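Local structure of sialyltransferase 0160 (Photobacterium damselae, 4R84) at residues 68-73 and 94-99; 119-124 and 146-151; 150-155 and 167-172. The protein probably transfers sialic acid from CMP-sialic acid to galactosides, as a bacterial glycosyltransferase of the GT-B structural group. All coordinates share one frame; numbering follows the deposited sequence. Where two conformers were deposited one is given.

Interaction 1. Residues 68-73 and 94-99; sequences TPILNE and YCFTFK
Thr68 meets Tyr94 through its backbone: the carbonyl oxygen O of Thr68 lies at the ring edge of Tyr94, near the ring plane, 3.3 Å from CE2, probably a weak C-H...O contact. The hydroxyl of Thr68 turns to Glu92. Past Pro69, Ile70 starts out toward the strand, and its CG2 makes the contact. With CG1 anti to the backbone N (chi1 -161°), CG2 takes the place between N and the carbonyl carbon and touches two aromatic rings, 3.8 Å from CD2 of Tyr94 and equally 3.8 Å from CZ of Phe96. It meets the Phe96 ring at its edge, in plane. These rings sit two residues apart on strand 92-101 of the N-terminal region, which matches the K319L-like PKD family, consistent with a beta-sandwich module; the loop after strand 59-66 here closes over one side of that strand. The disulfide Cys66-Cys95 ties the two strands just before this loop. Leu71 follows with a looser touch, its CD1 4.3 Å from CE1 of Phe96. One Gln64 amide serves the loop backbone twice over, NE2 donating to Thr68 O and OE1 accepting from the N atoms of Ile70 and Leu71.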
loop_
_atom_site.group_PDB
_atom_site.type_symbol
_atom_site.label_atom_id
_atom_site.label_comp_id
_atom_site.label_asym_id
_atom_site.label_seq_id
_atom_site.Cartn_x
_atom_site.Cartn_y
_atom_site.Cartn_z
ATOM N N THR A 68 1.234 21.076 -32.384
ATOM C CA THR A 68 0.505 22.267 -32.815
ATOM C C THR A 68 1.302 23.547 -32.557
ATOM O O THR A 68 1.852 23.734 -31.474
ATOM C CB THR A 68 -0.851 22.327 -32.100
ATOM O OG1 THR A 68 -1.576 21.130 -32.395
ATOM C CG2 THR A 68 -1.671 23.516 -32.555
ATOM N N PRO A 69 1.409 24.425 -33.571
ATOM C CA PRO A 69 2.197 25.643 -33.364
ATOM C C PRO A 69 1.771 26.445 -32.138
ATOM O O PRO A 69 0.589 26.734 -31.963
ATOM C CB PRO A 69 1.941 26.447 -34.652
ATOM C CG PRO A 69 1.659 25.393 -35.678
ATOM C CD PRO A 69 0.905 24.312 -34.951
ATOM N N ILE A 70 2.734 26.775 -31.283
ATOM C CA ILE A 70 2.434 27.434 -30.021
ATOM C C ILE A 70 3.540 28.414 -29.619
ATOM O O ILE A 70 3.351 29.256 -28.736
ATOM C CB ILE A 70 2.220 26.386 -28.890
ATOM C CG1 ILE A 70 1.460 26.998 -27.710
ATOM C CG2 ILE A 70 3.542 25.813 -28.447
ATOM C CD1 ILE A 70 1.062 25.969 -26.640
ATOM N N LEU A 71 4.681 28.329 -30.294
ATOM C CA LEU A 71 5.800 29.200 -29.974
ATOM C C LEU A 71 5.466 30.610 -30.427
ATOM O O LEU A 71 5.137 30.808 -31.592
ATOM C CB LEU A 71 7.088 28.713 -30.647
ATOM C CG LEU A 71 8.379 29.425 -30.227
ATOM C CD1 LEU A 71 8.622 29.253 -28.747
ATOM C CD2 LEU A 71 9.575 28.932 -31.030
ATOM N N ASN A 72 5.551 31.575 -29.511
ATOM C CA ASN A 72 5.348 32.983 -29.852
ATOM C C ASN A 72 6.579 33.534 -30.563
ATOM O O ASN A 72 7.705 33.162 -30.243
ATOM C CB ASN A 72 5.078 33.823 -28.601
ATOM C CG ASN A 72 3.761 33.487 -27.938
ATOM O OD1 ASN A 72 2.724 33.396 -28.595
ATOM N ND2 ASN A 72 3.791 33.320 -26.622
ATOM N N GLU A 73 6.370 34.439 -31.512
ATOM C CA GLU A 73 7.486 34.998 -32.265
ATOM C C GLU A 73 8.562 35.621 -31.386
ATOM O O GLU A 73 9.755 35.410 -31.614
ATOM C CB GLU A 73 6.975 36.039 -33.268
ATOM C CG GLU A 73 7.976 36.406 -34.366
ATOM C CD GLU A 73 8.369 35.235 -35.251
ATOM O OE1 GLU A 73 7.604 34.250 -35.335
ATOM O OE2 GLU A 73 9.458 35.299 -35.861
ATOM N N TYR A 94 4.901 18.431 -27.654
ATOM C CA TYR A 94 5.410 19.676 -28.211
ATOM C C TYR A 94 6.913 19.609 -28.096
ATOM O O TYR A 94 7.430 19.377 -27.004
ATOM C CB TYR A 94 4.856 20.868 -27.438
ATOM C CG TYR A 94 3.371 21.057 -27.559
ATOM C CD1 TYR A 94 2.490 20.286 -26.829
ATOM C CD2 TYR A 94 2.846 22.041 -28.389
ATOM C CE1 TYR A 94 1.141 20.449 -26.948
ATOM C CE2 TYR A 94 1.490 22.217 -28.510
ATOM C CZ TYR A 94 0.641 21.422 -27.782
ATOM O OH TYR A 94 -0.718 21.592 -27.890
ATOM N N CYS A 95 7.610 19.820 -29.206
ATOM C CA CYS A 95 9.057 19.662 -29.266
ATOM C C CYS A 95 9.721 21.027 -29.510
ATOM O O CYS A 95 9.312 21.756 -30.418
ATOM C CB CYS A 95 9.409 18.740 -30.416
ATOM S SG CYS A 95 8.281 17.327 -30.505
ATOM N N PHE A 96 10.737 21.388 -28.726
ATOM C CA PHE A 96 11.421 22.692 -28.895
ATOM C C PHE A 96 12.926 22.483 -28.962
ATOM O O PHE A 96 13.474 21.639 -28.254
ATOM C CB PHE A 96 11.067 23.652 -27.759
ATOM C CG PHE A 96 9.594 23.885 -27.618
ATOM C CD1 PHE A 96 8.955 24.851 -28.374
ATOM C CD2 PHE A 96 8.834 23.093 -26.767
ATOM C CE1 PHE A 96 7.583 25.060 -28.248
ATOM C CE2 PHE A 96 7.475 23.297 -26.641
ATOM C CZ PHE A 96 6.846 24.280 -27.382
ATOM N N THR A 97 13.587 23.229 -29.846
ATOM C CA THR A 97 15.038 23.141 -29.965
ATOM C C THR A 97 15.681 24.515 -29.778
ATOM O O THR A 97 15.304 25.502 -30.437
ATOM C CB THR A 97 15.452 22.546 -31.323
ATOM O OG1 THR A 97 15.097 21.163 -31.359
ATOM C CG2 THR A 97 16.953 22.670 -31.543
ATOM N N PHE A 98 16.624 24.589 -28.843
ATOM C CA PHE A 98 17.413 25.802 -28.672
ATOM C C PHE A 98 18.773 25.588 -29.311
ATOM O O PHE A 98 19.397 24.542 -29.129
ATOM C CB PHE A 98 17.576 26.161 -27.194
ATOM C CG PHE A 98 18.498 27.325 -26.956
ATOM C CD1 PHE A 98 18.008 28.619 -26.980
ATOM C CD2 PHE A 98 19.857 27.125 -26.724
ATOM C CE1 PHE A 98 18.857 29.708 -26.769
ATOM C CE2 PHE A 98 20.711 28.202 -26.513
ATOM C CZ PHE A 98 20.209 29.492 -26.531
ATOM N N LYS A 99 19.230 26.582 -30.061
ATOM C CA LYS A 99 20.574 26.562 -30.624
ATOM C C LYS A 99 21.306 27.818 -30.190
ATOM O O LYS A 99 20.808 28.921 -30.378
ATOM C CB LYS A 99 20.539 26.480 -32.153
ATOM C CG LYS A 99 20.032 25.157 -32.692
ATOM C CD LYS A 99 19.822 25.200 -34.198
ATOM C CE LYS A 99 19.239 23.887 -34.698
ATOM N NZ LYS A 99 18.843 23.961 -36.130
#

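Interaction 2. Residues 119-124 and 146-151; sequences TLEVYI and PSNQRF
The Phe151 ring carries Leu120 on one face: methyl CD1 stands over the centre, 3.8 Å from the centroid and 5° off the normal, a CH-pi contact. On the other side of the sheet the Tyr123 ring has Phe151 O, which also accepts from Tyr123 N, and Glu121 OE1 at its edge, in plane. Its hydroxyl donates to Glu121 OE1, and Arg150 NE reaches Glu121 OE1 at 2.6 Å from the opposite face of the carboxylate. Glu121 CG, anti to the carbonyl carbon (chi1 -55°), and the extended chain beyond carry the carboxylate alongside Arg150. Carboxylate and guanidinium planes are 68° apart, not a flat two-pronged pair; the second link, Arg150 NH2 to Glu121 OE2, is weak. Asn148 ND2 comes to the anti lone pair of Glu121 OE2, 2.9 Å away. Between the backbones, strands 106-125 and 149-154 run parallel, Glu121 N bonding to Gln149 O and Phe151 N to Glu121 O. Helix 129-144, which packs on Tyr123 and Arg150, joins them in a Rossmann-type beta-alpha-beta unit. Where strand 149-154 begins, waters bridge Thr119 to Asn148 and to Gln149. With several donors fixing both oxygens, buried Glu121 probably stays ionised, with Arg150 offsetting its charge.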
loop_
_atom_site.group_PDB
_atom_site.type_symbol
_atom_site.label_atom_id
_atom_site.label_comp_id
_atom_site.label_asym_id
_atom_site.label_seq_id
_atom_site.Cartn_x
_atom_site.Cartn_y
_atom_site.Cartn_z
ATOM N N THR A 119 -3.937 14.364 -12.730
ATOM C CA THR A 119 -4.181 13.054 -12.114
ATOM C C THR A 119 -4.647 13.264 -10.694
ATOM O O THR A 119 -4.028 14.041 -9.936
ATOM C CB THR A 119 -2.911 12.172 -12.125
ATOM O OG1 THR A 119 -2.508 11.934 -13.478
ATOM C CG2 THR A 119 -3.174 10.813 -11.431
ATOM N N LEU A 120 -5.750 12.593 -10.347
ATOM C CA LEU A 120 -6.237 12.553 -8.977
ATOM C C LEU A 120 -5.958 11.156 -8.442
ATOM O O LEU A 120 -6.394 10.175 -9.045
ATOM C CB LEU A 120 -7.734 12.870 -8.903
ATOM C CG LEU A 120 -8.374 12.711 -7.527
ATOM C CD1 LEU A 120 -7.859 13.788 -6.569
ATOM C CD2 LEU A 120 -9.887 12.728 -7.627
ATOM N N GLU A 121 -5.225 11.076 -7.333
ATOM C CA GLU A 121 -4.944 9.798 -6.686
ATOM C C GLU A 121 -5.930 9.602 -5.543
ATOM O O GLU A 121 -6.059 10.473 -4.686
ATOM C CB GLU A 121 -3.505 9.749 -6.164
ATOM C CG GLU A 121 -2.434 10.040 -7.217
ATOM C CD GLU A 121 -1.061 10.214 -6.600
ATOM O OE1 GLU A 121 -0.857 9.779 -5.433
ATOM O OE2 GLU A 121 -0.182 10.787 -7.282
ATOM N N VAL A 122 -6.609 8.450 -5.522
ATOM C CA VAL A 122 -7.661 8.217 -4.515
ATOM C C VAL A 122 -7.292 6.994 -3.700
ATOM O O VAL A 122 -7.067 5.935 -4.269
ATOM C CB VAL A 122 -9.030 8.026 -5.184
ATOM C CG1 VAL A 122 -10.148 7.767 -4.144
ATOM C CG2 VAL A 122 -9.372 9.281 -6.005
ATOM N N TYR A 123 -7.226 7.165 -2.375
ATOM C CA TYR A 123 -6.759 6.127 -1.455
ATOM C C TYR A 123 -7.856 5.768 -0.473
ATOM O O TYR A 123 -8.394 6.644 0.180
ATOM C CB TYR A 123 -5.517 6.619 -0.696
ATOM C CG TYR A 123 -4.339 6.892 -1.589
ATOM C CD1 TYR A 123 -4.204 8.121 -2.260
ATOM C CD2 TYR A 123 -3.378 5.936 -1.778
ATOM C CE1 TYR A 123 -3.108 8.359 -3.092
ATOM C CE2 TYR A 123 -2.290 6.152 -2.591
ATOM C CZ TYR A 123 -2.172 7.368 -3.263
ATOM O OH TYR A 123 -1.081 7.574 -4.069
ATOM N N ILE A 124 -8.194 4.476 -0.379
ATOM C CA ILE A 124 -9.267 4.040 0.511
ATOM C C ILE A 124 -8.875 2.750 1.206
ATOM O O ILE A 124 -8.571 1.768 0.530
ATOM C CB ILE A 124 -10.578 3.800 -0.243
ATOM C CG1 ILE A 124 -10.939 5.010 -1.105
ATOM C CG2 ILE A 124 -11.723 3.491 0.753
ATOM C CD1 ILE A 124 -11.894 4.674 -2.220
ATOM N N PRO A 146 4.600 16.234 -8.330
ATOM C CA PRO A 146 4.268 17.255 -7.340
ATOM C C PRO A 146 2.962 17.996 -7.614
ATOM O O PRO A 146 2.480 18.702 -6.730
ATOM C CB PRO A 146 5.466 18.220 -7.419
ATOM C CG PRO A 146 6.061 17.986 -8.736
ATOM C CD PRO A 146 5.829 16.558 -9.081
ATOM N N SER A 147 2.397 17.838 -8.809
ATOM C CA SER A 147 1.136 18.508 -9.133
ATOM C C SER A 147 -0.096 17.694 -8.717
ATOM O O SER A 147 -1.191 18.243 -8.597
ATOM C CB SER A 147 1.066 18.819 -10.634
ATOM O OG SER A 147 2.124 19.679 -11.029
ATOM N N ASN A 148 0.074 16.391 -8.500
ATOM C CA ASN A 148 -1.077 15.519 -8.241
ATOM C C ASN A 148 -1.760 15.799 -6.911
ATOM O O ASN A 148 -1.095 15.927 -5.884
ATOM C CB ASN A 148 -0.663 14.042 -8.266
ATOM C CG ASN A 148 -0.290 13.567 -9.656
ATOM O OD1 ASN A 148 -0.117 14.371 -10.575
ATOM N ND2 ASN A 148 -0.166 12.267 -9.819
ATOM N N GLN A 149 -3.089 15.885 -6.945
ATOM C CA GLN A 149 -3.899 15.955 -5.740
ATOM C C GLN A 149 -4.218 14.529 -5.270
ATOM O O GLN A 149 -4.357 13.617 -6.083
ATOM C CB GLN A 149 -5.188 16.730 -6.013
ATOM C CG GLN A 149 -6.078 16.910 -4.805
ATOM C CD GLN A 149 -5.408 17.699 -3.708
ATOM O OE1 GLN A 149 -4.675 18.667 -3.974
ATOM N NE2 GLN A 149 -5.635 17.282 -2.460
ATOM N N ARG A 150 -4.315 14.357 -3.956
ATOM C CA ARG A 150 -4.582 13.052 -3.361
ATOM C C ARG A 150 -5.757 13.164 -2.419
ATOM O O ARG A 150 -5.798 14.070 -1.590
ATOM C CB ARG A 150 -3.357 12.528 -2.599
ATOM C CG ARG A 150 -2.089 12.496 -3.455
ATOM C CD ARG A 150 -0.839 11.852 -2.803
ATOM N NE ARG A 150 0.096 11.715 -3.912
ATOM C CZ ARG A 150 0.917 12.671 -4.342
ATOM N NH1 ARG A 150 1.086 13.799 -3.658
ATOM N NH2 ARG A 150 1.626 12.458 -5.432
ATOM N N PHE A 151 -6.720 12.255 -2.569
ATOM C CA PHE A 151 -7.834 12.167 -1.633
ATOM C C PHE A 151 -7.623 10.904 -0.830
ATOM O O PHE A 151 -7.477 9.847 -1.426
ATOM C CB PHE A 151 -9.175 12.100 -2.352
ATOM C CG PHE A 151 -9.591 13.392 -3.019
ATOM C CD1 PHE A 151 -8.840 14.546 -2.882
ATOM C CD2 PHE A 151 -10.780 13.449 -3.724
ATOM C CE1 PHE A 151 -9.244 15.738 -3.482
ATOM C CE2 PHE A 151 -11.192 14.656 -4.342
ATOM C CZ PHE A 151 -10.424 15.788 -4.203
HETATM O O HOH W 1 -1.574 15.961 -12.063
HETATM O O HOH W 2 -4.560 16.661 -9.662
HETATM O O HOH W 3 0.496 11.379 -12.603
#

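Interaction 3. Residues 150-155 and 167-172; sequences RFVSWK and LNIHTY
The shortest polar bond runs from Ser153 OG to Tyr172 O, 2.7 Å, with the hydroxyl approaching from well above the carbonyl plane. It closes the C-terminal end of a parallel pairing in which Arg150 O takes His170 N at 2.8 Å, His170 O takes Val152 N, and Val152 O takes Tyr172 N. At its start Arg150 N bonds to Asn168 O. The arginine's NE end is already taken by Glu121; Arg150 NH1 donates to Leu167 O at 2.9 Å, the oxygen lying in the guanidinium plane though the donor stands 43° out of the carbonyl plane, while a water bridges Arg150 NH1 to Asn168 ND2. Strand 149-154, helix 161-166 and strand 169-175 form a beta-alpha-beta unit of the Rossmann-type sheet, and Leu167 is where the chain leaves the helix. On the face shared with Arg150, Val152 CG2 packs against Ile169 CG2, 3.7 Å apart. On the other face Tyr172 turns its ring edge onto Phe151, a T-shaped pair with centroids 5.1 Å apart and planes at 62°; CE2 stands over the Phe151 face opposite Leu120 CD1, displaced toward the rim, so the ring is sandwiched. Tyr172 CG, anti to its carbonyl carbon (chi1 -69°), lets the ring lean back to Phe151 and bring its OH over the His170 imidazole. Helix 181-192 covers this side through Ile187 and Ala186.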
loop_
_atom_site.group_PDB
_atom_site.type_symbol
_atom_site.label_atom_id
_atom_site.label_comp_id
_atom_site.label_asym_id
_atom_site.label_seq_id
_atom_site.Cartn_x
_atom_site.Cartn_y
_atom_site.Cartn_z
ATOM N N ARG A 150 -4.315 14.357 -3.956
ATOM C CA ARG A 150 -4.582 13.052 -3.361
ATOM C C ARG A 150 -5.757 13.164 -2.419
ATOM O O ARG A 150 -5.798 14.070 -1.590
ATOM C CB ARG A 150 -3.357 12.528 -2.599
ATOM C CG ARG A 150 -2.089 12.496 -3.455
ATOM C CD ARG A 150 -0.839 11.852 -2.803
ATOM N NE ARG A 150 0.096 11.715 -3.912
ATOM C CZ ARG A 150 0.917 12.671 -4.342
ATOM N NH1 ARG A 150 1.086 13.799 -3.658
ATOM N NH2 ARG A 150 1.626 12.458 -5.432
ATOM N N PHE A 151 -6.720 12.255 -2.569
ATOM C CA PHE A 151 -7.834 12.167 -1.633
ATOM C C PHE A 151 -7.623 10.904 -0.830
ATOM O O PHE A 151 -7.477 9.847 -1.426
ATOM C CB PHE A 151 -9.175 12.100 -2.352
ATOM C CG PHE A 151 -9.591 13.392 -3.019
ATOM C CD1 PHE A 151 -8.840 14.546 -2.882
ATOM C CD2 PHE A 151 -10.780 13.449 -3.724
ATOM C CE1 PHE A 151 -9.244 15.738 -3.482
ATOM C CE2 PHE A 151 -11.192 14.656 -4.342
ATOM C CZ PHE A 151 -10.424 15.788 -4.203
ATOM N N VAL A 152 -7.645 11.003 0.498
ATOM C CA VAL A 152 -7.266 9.861 1.345
ATOM C C VAL A 152 -8.305 9.567 2.423
ATOM O O VAL A 152 -8.639 10.432 3.238
ATOM C CB VAL A 152 -5.897 10.088 2.024
ATOM C CG1 VAL A 152 -5.555 8.885 2.934
ATOM C CG2 VAL A 152 -4.759 10.272 0.988
ATOM N N SER A 153 -8.782 8.322 2.435
ATOM C CA SER A 153 -9.700 7.838 3.467
ATOM C C SER A 153 -9.156 6.578 4.082
ATOM O O SER A 153 -9.365 5.492 3.543
ATOM C CB SER A 153 -11.083 7.562 2.875
ATOM O OG SER A 153 -11.710 8.788 2.533
ATOM N N TRP A 154 -8.458 6.740 5.205
ATOM C CA TRP A 154 -7.821 5.644 5.923
ATOM C C TRP A 154 -8.377 5.567 7.331
ATOM O O TRP A 154 -8.456 6.575 8.021
ATOM C CB TRP A 154 -6.318 5.848 6.020
ATOM C CG TRP A 154 -5.537 5.673 4.772
ATOM C CD1 TRP A 154 -5.874 4.943 3.672
ATOM C CD2 TRP A 154 -4.260 6.252 4.508
ATOM N NE1 TRP A 154 -4.864 5.043 2.726
ATOM C CE2 TRP A 154 -3.867 5.841 3.221
ATOM C CE3 TRP A 154 -3.416 7.108 5.232
ATOM C CZ2 TRP A 154 -2.656 6.236 2.644
ATOM C CZ3 TRP A 154 -2.209 7.498 4.660
ATOM C CH2 TRP A 154 -1.843 7.063 3.377
ATOM N N LYS A 155 -8.722 4.372 7.782
ATOM C CA LYS A 155 -9.305 4.253 9.113
ATOM C C LYS A 155 -8.249 4.201 10.211
ATOM O O LYS A 155 -8.477 4.707 11.313
ATOM C CB LYS A 155 -10.198 3.008 9.175
ATOM C CG LYS A 155 -11.124 2.986 10.392
ATOM C CD LYS A 155 -12.301 2.044 10.159
ATOM C CE LYS A 155 -13.127 1.853 11.429
ATOM N NZ LYS A 155 -12.337 1.102 12.473
ATOM N N LEU A 167 1.983 16.499 1.668
ATOM C CA LEU A 167 1.837 15.423 0.699
ATOM C C LEU A 167 0.698 15.647 -0.295
ATOM O O LEU A 167 0.350 14.740 -1.050
ATOM C CB LEU A 167 1.642 14.080 1.438
ATOM C CG LEU A 167 2.842 13.602 2.275
ATOM C CD1 LEU A 167 2.470 12.377 3.115
ATOM C CD2 LEU A 167 4.000 13.253 1.365
ATOM N N ASN A 168 0.153 16.864 -0.315
ATOM C CA ASN A 168 -0.975 17.211 -1.192
ATOM C C ASN A 168 -2.154 16.256 -0.982
ATOM O O ASN A 168 -2.823 15.811 -1.924
ATOM C CB ASN A 168 -0.522 17.213 -2.656
ATOM C CG ASN A 168 0.383 18.399 -2.978
ATOM O OD1 ASN A 168 0.474 19.344 -2.200
ATOM N ND2 ASN A 168 1.050 18.348 -4.124
ATOM N N ILE A 169 -2.397 15.970 0.288
ATOM C CA ILE A 169 -3.485 15.114 0.720
ATOM C C ILE A 169 -4.671 15.913 1.253
ATOM O O ILE A 169 -4.500 16.836 2.056
ATOM C CB ILE A 169 -3.014 14.158 1.824
ATOM C CG1 ILE A 169 -2.110 13.062 1.253
ATOM C CG2 ILE A 169 -4.202 13.556 2.516
ATOM C CD1 ILE A 169 -1.488 12.177 2.357
ATOM N N HIS A 170 -5.868 15.561 0.790
ATOM C CA HIS A 170 -7.114 15.983 1.427
ATOM C C HIS A 170 -7.754 14.737 2.013
ATOM O O HIS A 170 -8.029 13.793 1.285
ATOM C CB HIS A 170 -8.050 16.643 0.413
ATOM C CG HIS A 170 -9.164 17.440 1.027
ATOM N ND1 HIS A 170 -9.874 17.013 2.130
ATOM C CD2 HIS A 170 -9.694 18.639 0.682
ATOM C CE1 HIS A 170 -10.791 17.914 2.439
ATOM N NE2 HIS A 170 -10.703 18.910 1.577
ATOM N N THR A 171 -8.002 14.732 3.321
ATOM C CA THR A 171 -8.587 13.564 3.958
ATOM C C THR A 171 -10.114 13.644 3.934
ATOM O O THR A 171 -10.702 14.734 4.041
ATOM C CB THR A 171 -8.098 13.409 5.412
ATOM O OG1 THR A 171 -8.386 14.608 6.136
ATOM C CG2 THR A 171 -6.593 13.155 5.452
ATOM N N TYR A 172 -10.736 12.478 3.772
ATOM C CA TYR A 172 -12.181 12.297 3.815
ATOM C C TYR A 172 -12.519 11.139 4.723
ATOM O O TYR A 172 -11.759 10.170 4.825
ATOM C CB TYR A 172 -12.758 12.044 2.419
ATOM C CG TYR A 172 -12.658 13.275 1.569
ATOM C CD1 TYR A 172 -13.618 14.270 1.658
ATOM C CD2 TYR A 172 -11.568 13.480 0.734
ATOM C CE1 TYR A 172 -13.517 15.422 0.898
ATOM C CE2 TYR A 172 -11.460 14.630 -0.014
ATOM C CZ TYR A 172 -12.431 15.592 0.071
ATOM O OH TYR A 172 -12.314 16.740 -0.686
HETATM O O HOH W 4 1.510 15.885 -5.421
#

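Overall arrangement
Interaction 1 closes before the other two open; interaction 3 starts on the residues where interaction 2 ends, and all reach one mixed sheet. Interaction 1 lies in the N-terminal region that matches a PKD family, its centre about 31 Å from that of interaction 2 and about 38 Å from that of interaction 3. Strand 92-101 pairs antiparallel with the long, interrupted strand 106-125, whose later part, 119-124, pairs with strands 149-154 and 197-204 of the Rossmann-type sheet, so one strand runs from the first module into the second. Interactions 2 and 3 have centres about 8 Å apart and share Arg150 and Phe151. Two successive beta-alpha-beta crossovers thus build one side of that sheet, consistent with a GT-B enzyme.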